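Local coordinates for DUF1893 domain-containing protein (PDB 1VK9), which is of unknown function but has a cytidine deaminase-like fold, binds zinc ions and was found to be ADP-ribosylated, at residues Leu17-Ser31 and Tyr35-Gly47. Sequence-based numbering, arbitrary orientation.
Sequences LLRSALKIFEKKDLS and YSGRSIFESKDSG
Helix-on-sheet packing joins Y35 to L17, S20, A21 and I24, where helix 15-27 lies across the hairpin of strands 32-35 and 39-43 in a cytidine deaminase-like domain. With chi1 at -173°, CG of Y35 is trans to the main-chain nitrogen, and this sets the ring against the helix. A21 CB sits over one ring face, 4.0 Å from the centroid of Y35 and 27° off the normal, a CH-pi contact. I24 CD1 meets Y35 CE1 at 3.9 Å, L17 CG approaches CE2, and S20 CB lies by the hydroxyl.

Just past the helix end, K28 bends at chi3 and reaches E42 in a salt bridge, NZ meeting the syn lone pair of OE1. The other oxygen, E42 OE2, accepts a hydrogen bond from S39 OG (2.7 Å) on its anti side, tilted out of the carboxylate plane; each carboxylate oxygen thus has a partner. L30 CD1 packs on E42 CG. Replacing E42 by an alanine would probably leave the K28 ammonium without its mate and take this acceptor from S39 OG.

Beyond L30 the bonds run to main-chain carbonyls: S31 N donates to S43 O at 2.8 Å, nearly straight (165°), and the hydroxyl S31 OG to D45 O.

A21 also touches L65 and I67 of strand 65-68, and F25 packs on L33 and I67; F41 and S43 turn to helix 49-57, leaving the hairpin between two helices.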
ATOM      1  N   LEU A  17      16.156   0.819  -7.861  1.00 43.24           N
ATOM      2  CA  LEU A  17      15.780   0.398  -6.512  1.00 41.75           C
ATOM      3  C   LEU A  17      14.516  -0.439  -6.610  1.00 41.33           C
ATOM      4  O   LEU A  17      14.378  -1.479  -5.955  1.00 41.36           O
ATOM      5  CB  LEU A  17      15.540   1.607  -5.609  1.00 41.61           C
ATOM      6  CG  LEU A  17      16.471   1.840  -4.416  1.00 45.77           C
ATOM      7  CD1 LEU A  17      17.879   2.302  -4.845  1.00 51.70           C
ATOM      8  CD2 LEU A  17      15.843   2.857  -3.467  1.00 53.01           C
ATOM      9  N   LEU A  18      13.589   0.022  -7.443  1.00 40.02           N
ATOM     10  CA  LEU A  18      12.400  -0.749  -7.749  1.00 37.38           C
ATOM     11  C   LEU A  18      12.847  -2.067  -8.335  1.00 36.17           C
ATOM     12  O   LEU A  18      12.421  -3.110  -7.875  1.00 35.63           O
ATOM     13  CB  LEU A  18      11.491   0.001  -8.721  1.00 36.57           C
ATOM     14  CG  LEU A  18      10.184  -0.702  -9.076  1.00 33.24           C
ATOM     15  CD1 LEU A  18       9.455  -1.131  -7.814  1.00 34.33           C
ATOM     16  CD2 LEU A  18       9.308   0.180  -9.947  1.00 29.29           C
ATOM     17  N   ARG A  19      13.730  -2.007  -9.330  1.00 37.12           N
ATOM     18  CA  ARG A  19      14.304  -3.204  -9.947  1.00 38.46           C
ATOM     19  C   ARG A  19      14.846  -4.175  -8.895  1.00 37.33           C
ATOM     20  O   ARG A  19      14.553  -5.358  -8.946  1.00 38.79           O
ATOM     21  CB  ARG A  19      15.418  -2.814 -10.914  1.00 40.07           C
ATOM     22  CG  ARG A  19      15.446  -3.561 -12.238  1.00 44.52           C
ATOM     23  CD  ARG A  19      16.672  -3.222 -13.080  1.00 50.19           C
ATOM     24  NE  ARG A  19      16.501  -3.666 -14.456  1.00 55.49           N
ATOM     25  N   SER A  20      15.615  -3.660  -7.941  1.00 35.29           N
ATOM     26  CA  SER A  20      16.205  -4.466  -6.876  1.00 34.07           C
ATOM     27  C   SER A  20      15.178  -5.043  -5.915  1.00 32.93           C
ATOM     28  O   SER A  20      15.300  -6.180  -5.479  1.00 33.20           O
ATOM     29  CB  SER A  20      17.203  -3.629  -6.078  1.00 34.14           C
ATOM     30  OG  SER A  20      18.440  -3.556  -6.748  1.00 35.92           O
ATOM     31  N   ALA A  21      14.184  -4.243  -5.560  1.00 33.09           N
ATOM     32  CA  ALA A  21      13.175  -4.674  -4.603  1.00 32.76           C
ATOM     33  C   ALA A  21      12.315  -5.769  -5.205  1.00 33.84           C
ATOM     34  O   ALA A  21      11.886  -6.673  -4.495  1.00 35.42           O
ATOM     35  CB  ALA A  21      12.321  -3.503  -4.156  1.00 28.64           C
ATOM     36  N   LEU A  22      12.081  -5.684  -6.515  1.00 34.39           N
ATOM     37  CA  LEU A  22      11.236  -6.638  -7.225  1.00 34.31           C
ATOM     38  C   LEU A  22      11.924  -7.997  -7.244  1.00 35.86           C
ATOM     39  O   LEU A  22      11.289  -9.019  -6.993  1.00 36.52           O
ATOM     40  CB  LEU A  22      10.925  -6.158  -8.656  1.00 33.33           C
ATOM     41  CG  LEU A  22       9.959  -4.981  -8.915  1.00 32.40           C
ATOM     42  CD1 LEU A  22      10.055  -4.468 -10.354  1.00 26.60           C
ATOM     43  CD2 LEU A  22       8.523  -5.319  -8.592  1.00 27.42           C
ATOM     44  N   LYS A  23      13.229  -7.998  -7.527  1.00 37.10           N
ATOM     45  CA  LYS A  23      14.064  -9.206  -7.460  1.00 37.67           C
ATOM     46  C   LYS A  23      13.954  -9.914  -6.101  1.00 36.62           C
ATOM     47  O   LYS A  23      13.927 -11.139  -6.058  1.00 38.12           O
ATOM     48  CB  LYS A  23      15.533  -8.889  -7.790  1.00 37.23           C
ATOM     49  CG  LYS A  23      15.847  -8.809  -9.288  1.00 46.57           C
ATOM     50  CD  LYS A  23      16.951  -9.824  -9.687  1.00 64.64           C
ATOM     51  CE  LYS A  23      18.066  -9.215 -10.561  1.00 67.97           C
ATOM     52  NZ  LYS A  23      18.434  -7.811 -10.171  1.00 65.16           N
ATOM     53  N   ILE A  24      13.873  -9.143  -5.010  1.00 35.29           N
ATOM     54  CA  ILE A  24      13.708  -9.683  -3.651  1.00 33.60           C
ATOM     55  C   ILE A  24      12.272 -10.192  -3.410  1.00 34.04           C
ATOM     56  O   ILE A  24      12.075 -11.330  -2.968  1.00 32.98           O
ATOM     57  CB  ILE A  24      14.165  -8.646  -2.569  1.00 33.19           C
ATOM     58  CG1 ILE A  24      15.699  -8.529  -2.552  1.00 34.55           C
ATOM     59  CG2 ILE A  24      13.658  -9.026  -1.180  1.00 29.51           C
ATOM     60  CD1 ILE A  24      16.250  -7.384  -1.675  1.00 39.01           C
ATOM     61  N   PHE A  25      11.283  -9.350  -3.706  1.00 34.59           N
ATOM     62  CA  PHE A  25       9.869  -9.716  -3.645  1.00 34.96           C
ATOM     63  C   PHE A  25       9.564 -11.020  -4.395  1.00 37.64           C
ATOM     64  O   PHE A  25       8.836 -11.888  -3.889  1.00 36.86           O
ATOM     65  CB  PHE A  25       9.028  -8.584  -4.236  1.00 34.12           C
ATOM     66  CG  PHE A  25       7.570  -8.620  -3.839  1.00 31.57           C
ATOM     67  CD1 PHE A  25       7.146  -8.069  -2.631  1.00 33.96           C
ATOM     68  CD2 PHE A  25       6.618  -9.172  -4.687  1.00 26.67           C
ATOM     69  CE1 PHE A  25       5.790  -8.081  -2.274  1.00 33.93           C
ATOM     70  CE2 PHE A  25       5.267  -9.193  -4.343  1.00 22.51           C
ATOM     71  CZ  PHE A  25       4.850  -8.645  -3.141  1.00 28.01           C
ATOM     72  N   GLU A  26      10.120 -11.148  -5.603  1.00 40.28           N
ATOM     73  CA  GLU A  26       9.852 -12.296  -6.461  1.00 42.34           C
ATOM     74  C   GLU A  26      10.568 -13.548  -5.918  1.00 41.38           C
ATOM     75  O   GLU A  26       9.933 -14.583  -5.738  1.00 40.92           O
ATOM     76  CB  GLU A  26      10.199 -11.994  -7.937  1.00 44.70           C
ATOM     77  CG  GLU A  26       9.158 -11.146  -8.698  1.00 52.82           C
ATOM     78  CD  GLU A  26       9.536 -10.833 -10.158  1.00 65.38           C
ATOM     79  OE1 GLU A  26      10.569 -11.335 -10.667  1.00 70.35           O
ATOM     80  OE2 GLU A  26       8.788 -10.079 -10.820  1.00 65.67           O
ATOM     81  N   LYS A  27      11.860 -13.429  -5.607  1.00 40.16           N
ATOM     82  CA  LYS A  27      12.661 -14.541  -5.079  1.00 39.81           C
ATOM     83  C   LYS A  27      12.171 -15.135  -3.744  1.00 38.98           C
ATOM     84  O   LYS A  27      12.503 -16.267  -3.424  1.00 39.32           O
ATOM     85  CB  LYS A  27      14.136 -14.119  -4.961  1.00 40.25           C
ATOM     86  CG  LYS A  27      15.154 -15.265  -4.860  1.00 47.51           C
ATOM     87  CD  LYS A  27      16.383 -14.854  -4.034  1.00 53.97           C
ATOM     88  CE  LYS A  27      17.445 -15.953  -4.030  1.00 53.18           C
ATOM     89  NZ  LYS A  27      18.796 -15.420  -3.685  1.00 51.18           N
ATOM     90  N   LYS A  28      11.380 -14.390  -2.975  1.00 39.42           N
ATOM     91  CA  LYS A  28      10.991 -14.816  -1.620  1.00 39.40           C
ATOM     92  C   LYS A  28       9.480 -15.045  -1.431  1.00 39.64           C
ATOM     93  O   LYS A  28       9.013 -15.151  -0.289  1.00 39.32           O
ATOM     94  CB  LYS A  28      11.494 -13.799  -0.571  1.00 38.97           C
ATOM     95  CG  LYS A  28      13.005 -13.811  -0.321  1.00 41.36           C
ATOM     96  CD  LYS A  28      13.403 -12.794   0.740  1.00 37.10           C
ATOM     97  CE  LYS A  28      14.062 -13.471   1.926  1.00 42.38           C
ATOM     98  NZ  LYS A  28      14.072 -12.561   3.092  1.00 39.75           N
ATOM     99  N   ASP A  29       8.737 -15.128  -2.540  1.00 39.99           N
ATOM    100  CA  ASP A  29       7.262 -15.155  -2.541  1.00 41.44           C
ATOM    101  C   ASP A  29       6.643 -14.275  -1.429  1.00 40.77           C
ATOM    102  O   ASP A  29       5.903 -14.762  -0.575  1.00 42.29           O
ATOM    103  CB  ASP A  29       6.708 -16.606  -2.523  1.00 41.29           C
ATOM    104  CG  ASP A  29       5.478 -16.806  -3.475  1.00 48.43           C
ATOM    105  OD1 ASP A  29       4.850 -15.812  -3.942  1.00 53.59           O
ATOM    106  OD2 ASP A  29       5.056 -17.940  -3.807  1.00 52.23           O
ATOM    107  N   LEU A  30       6.967 -12.983  -1.438  1.00 39.37           N
ATOM    108  CA  LEU A  30       6.485 -12.040  -0.413  1.00 36.68           C
ATOM    109  C   LEU A  30       5.098 -11.529  -0.741  1.00 36.14           C
ATOM    110  O   LEU A  30       4.670 -11.583  -1.891  1.00 38.26           O
ATOM    111  CB  LEU A  30       7.431 -10.848  -0.287  1.00 34.22           C
ATOM    112  CG  LEU A  30       8.782 -11.082   0.394  1.00 35.81           C
ATOM    113  CD1 LEU A  30       9.518  -9.762   0.554  1.00 32.11           C
ATOM    114  CD2 LEU A  30       8.663 -11.796   1.743  1.00 34.40           C
ATOM    115  N   SER A  31       4.380 -11.034   0.256  1.00 35.17           N
ATOM    116  CA  SER A  31       3.096 -10.401  -0.033  1.00 36.30           C
ATOM    117  C   SER A  31       3.112  -8.875   0.193  1.00 36.93           C
ATOM    118  O   SER A  31       2.212  -8.157  -0.281  1.00 37.88           O
ATOM    119  CB  SER A  31       1.947 -11.099   0.707  1.00 36.86           C
ATOM    120  OG  SER A  31       2.019 -10.925   2.106  1.00 40.80           O
ATOM    121  N   TYR A  35      11.210  -1.144   1.085  1.00 32.51           N
ATOM    122  CA  TYR A  35      12.605  -1.178   0.636  1.00 33.18           C
ATOM    123  C   TYR A  35      13.250   0.220   0.522  1.00 35.85           C
ATOM    124  O   TYR A  35      12.655   1.155  -0.034  1.00 36.96           O
ATOM    125  CB  TYR A  35      12.684  -1.920  -0.691  1.00 29.95           C
ATOM    126  CG  TYR A  35      14.080  -2.181  -1.219  1.00 30.58           C
ATOM    127  CD1 TYR A  35      14.817  -3.299  -0.804  1.00 29.17           C
ATOM    128  CD2 TYR A  35      14.659  -1.329  -2.161  1.00 28.11           C
ATOM    129  CE1 TYR A  35      16.096  -3.554  -1.308  1.00 25.78           C
ATOM    130  CE2 TYR A  35      15.936  -1.574  -2.666  1.00 30.21           C
ATOM    131  CZ  TYR A  35      16.649  -2.688  -2.234  1.00 29.97           C
ATOM    132  OH  TYR A  35      17.908  -2.922  -2.747  1.00 30.04           O
ATOM    133  N   SER A  36      14.468   0.359   1.048  1.00 36.88           N
ATOM    134  CA  SER A  36      15.146   1.658   1.037  1.00 39.57           C
ATOM    135  C   SER A  36      16.525   1.609   0.382  1.00 40.25           C
ATOM    136  O   SER A  36      17.236   2.597   0.325  1.00 42.49           O
ATOM    137  CB  SER A  36      15.266   2.197   2.462  1.00 38.50           C
ATOM    138  OG  SER A  36      16.193   1.404   3.180  1.00 42.89           O
ATOM    139  N   GLY A  37      16.887   0.457  -0.142  1.00 40.79           N
ATOM    140  CA  GLY A  37      18.242   0.229  -0.584  1.00 40.69           C
ATOM    141  C   GLY A  37      18.591  -1.082   0.065  1.00 40.07           C
ATOM    142  O   GLY A  37      19.309  -1.901  -0.505  1.00 40.28           O
ATOM    143  N   ARG A  38      18.078  -1.251   1.280  1.00 38.47           N
ATOM    144  CA  ARG A  38      17.972  -2.554   1.899  1.00 36.95           C
ATOM    145  C   ARG A  38      16.509  -2.819   2.245  1.00 35.16           C
ATOM    146  O   ARG A  38      15.682  -1.903   2.246  1.00 34.47           O
ATOM    147  CB  ARG A  38      18.917  -2.670   3.106  1.00 37.82           C
ATOM    148  CG  ARG A  38      18.387  -2.190   4.433  1.00 38.95           C
ATOM    149  CD  ARG A  38      19.482  -1.837   5.435  1.00 54.03           C
ATOM    150  NE  ARG A  38      19.148  -0.583   6.105  1.00 64.58           N
ATOM    151  CZ  ARG A  38      18.511  -0.502   7.266  1.00 67.27           C
ATOM    152  NH1 ARG A  38      18.162  -1.608   7.911  1.00 71.59           N
ATOM    153  NH2 ARG A  38      18.225   0.682   7.784  1.00 61.51           N
ATOM    154  N   SER A  39      16.187  -4.079   2.508  1.00 34.18           N
ATOM    155  CA  SER A  39      14.831  -4.482   2.883  1.00 32.78           C
ATOM    156  C   SER A  39      14.522  -4.090   4.344  1.00 32.49           C
ATOM    157  O   SER A  39      15.261  -4.471   5.245  1.00 32.94           O
ATOM    158  CB  SER A  39      14.683  -5.993   2.657  1.00 31.35           C
ATOM    159  OG  SER A  39      13.753  -6.571   3.542  1.00 26.87           O
ATOM    160  N   ILE A  40      13.452  -3.327   4.588  1.00 30.59           N
ATOM    161  CA  ILE A  40      13.166  -2.903   5.973  1.00 28.62           C
ATOM    162  C   ILE A  40      11.941  -3.530   6.652  1.00 28.60           C
ATOM    163  O   ILE A  40      11.822  -3.497   7.891  1.00 26.58           O
ATOM    164  CB  ILE A  40      13.157  -1.369   6.122  1.00 27.77           C
ATOM    165  CG1 ILE A  40      12.075  -0.718   5.275  1.00 21.88           C
ATOM    166  CG2 ILE A  40      14.540  -0.801   5.811  1.00 32.38           C
ATOM    167  CD1 ILE A  40      12.065   0.805   5.407  1.00 11.36           C
ATOM    168  N   PHE A  41      11.055  -4.097   5.832  1.00 28.96           N
ATOM    169  CA  PHE A  41       9.899  -4.864   6.285  1.00 29.63           C
ATOM    170  C   PHE A  41       9.570  -5.910   5.221  1.00 30.99           C
ATOM    171  O   PHE A  41       9.480  -5.598   4.035  1.00 33.21           O
ATOM    172  CB  PHE A  41       8.674  -3.957   6.530  1.00 30.68           C
ATOM    173  CG  PHE A  41       7.471  -4.701   7.056  1.00 33.27           C
ATOM    174  CD1 PHE A  41       6.552  -5.282   6.181  1.00 36.42           C
ATOM    175  CD2 PHE A  41       7.277  -4.862   8.422  1.00 32.65           C
ATOM    176  CE1 PHE A  41       5.455  -6.010   6.658  1.00 30.00           C
ATOM    177  CE2 PHE A  41       6.174  -5.576   8.909  1.00 31.52           C
ATOM    178  CZ  PHE A  41       5.267  -6.157   8.021  1.00 26.84           C
ATOM    179  N   GLU A  42       9.378  -7.146   5.656  1.00 31.49           N
ATOM    180  CA  GLU A  42       9.051  -8.267   4.778  1.00 30.72           C
ATOM    181  C   GLU A  42       7.902  -9.029   5.428  1.00 31.28           C
ATOM    182  O   GLU A  42       7.962  -9.328   6.638  1.00 30.93           O
ATOM    183  CB  GLU A  42      10.269  -9.204   4.614  1.00 29.12           C
ATOM    184  CG  GLU A  42      11.344  -8.693   3.664  1.00 30.30           C
ATOM    185  CD  GLU A  42      12.515  -9.648   3.482  1.00 40.49           C
ATOM    186  OE1 GLU A  42      12.382 -10.851   3.806  1.00 49.65           O
ATOM    187  OE2 GLU A  42      13.581  -9.202   2.998  1.00 41.45           O
ATOM    188  N   SER A  43       6.858  -9.339   4.654  1.00 30.58           N
ATOM    189  CA  SER A  43       5.821 -10.263   5.134  1.00 31.78           C
ATOM    190  C   SER A  43       5.288 -11.116   4.030  1.00 32.55           C
ATOM    191  O   SER A  43       5.340 -10.718   2.863  1.00 31.86           O
ATOM    192  CB  SER A  43       4.647  -9.537   5.790  1.00 33.02           C
ATOM    193  OG  SER A  43       3.908 -10.417   6.626  1.00 34.46           O
ATOM    194  N   LYS A  44       4.779 -12.293   4.405  1.00 34.54           N
ATOM    195  CA  LYS A  44       4.059 -13.149   3.461  1.00 34.96           C
ATOM    196  C   LYS A  44       2.653 -13.604   3.897  1.00 35.29           C
ATOM    197  O   LYS A  44       2.071 -14.430   3.225  1.00 36.40           O
ATOM    198  CB  LYS A  44       4.936 -14.319   2.992  1.00 33.79           C
ATOM    199  CG  LYS A  44       5.197 -15.403   4.025  1.00 40.32           C
ATOM    200  CD  LYS A  44       6.671 -15.804   4.076  1.00 44.45           C
ATOM    201  CE  LYS A  44       7.049 -16.691   2.902  1.00 42.60           C
ATOM    202  NZ  LYS A  44       7.976 -17.765   3.335  1.00 49.47           N
ATOM    203  N   ASP A  45       2.104 -13.056   4.986  1.00 37.65           N
ATOM    204  CA  ASP A  45       0.706 -13.329   5.387  1.00 41.70           C
ATOM    205  C   ASP A  45      -0.324 -12.803   4.361  1.00 43.58           C
ATOM    206  O   ASP A  45       0.015 -12.102   3.401  1.00 42.68           O
ATOM    207  CB  ASP A  45       0.336 -12.743   6.773  1.00 42.86           C
ATOM    208  CG  ASP A  45       1.453 -12.850   7.815  1.00 53.42           C
ATOM    209  OD1 ASP A  45       2.088 -13.940   7.921  1.00 58.30           O
ATOM    210  OD2 ASP A  45       1.730 -11.885   8.599  1.00 62.66           O
ATOM    211  N   SER A  46      -1.594 -13.128   4.592  1.00 46.51           N
ATOM    212  CA  SER A  46      -2.678 -12.722   3.700  1.00 47.28           C
ATOM    213  C   SER A  46      -3.530 -11.588   4.276  1.00 46.79           C
ATOM    214  O   SER A  46      -3.545 -11.357   5.484  1.00 46.76           O
ATOM    215  CB  SER A  46      -3.548 -13.930   3.318  1.00 47.82           C
ATOM    216  OG  SER A  46      -3.457 -14.184   1.921  1.00 48.32           O
ATOM    217  N   GLY A  47      -4.220 -10.872   3.390  1.00 47.89           N
ATOM    218  CA  GLY A  47      -5.136  -9.805   3.771  1.00 47.37           C
ATOM    219  C   GLY A  47      -4.435  -8.574   4.278  1.00 44.94           C
ATOM    220  O   GLY A  47      -3.325  -8.273   3.853  1.00 45.26           O
TER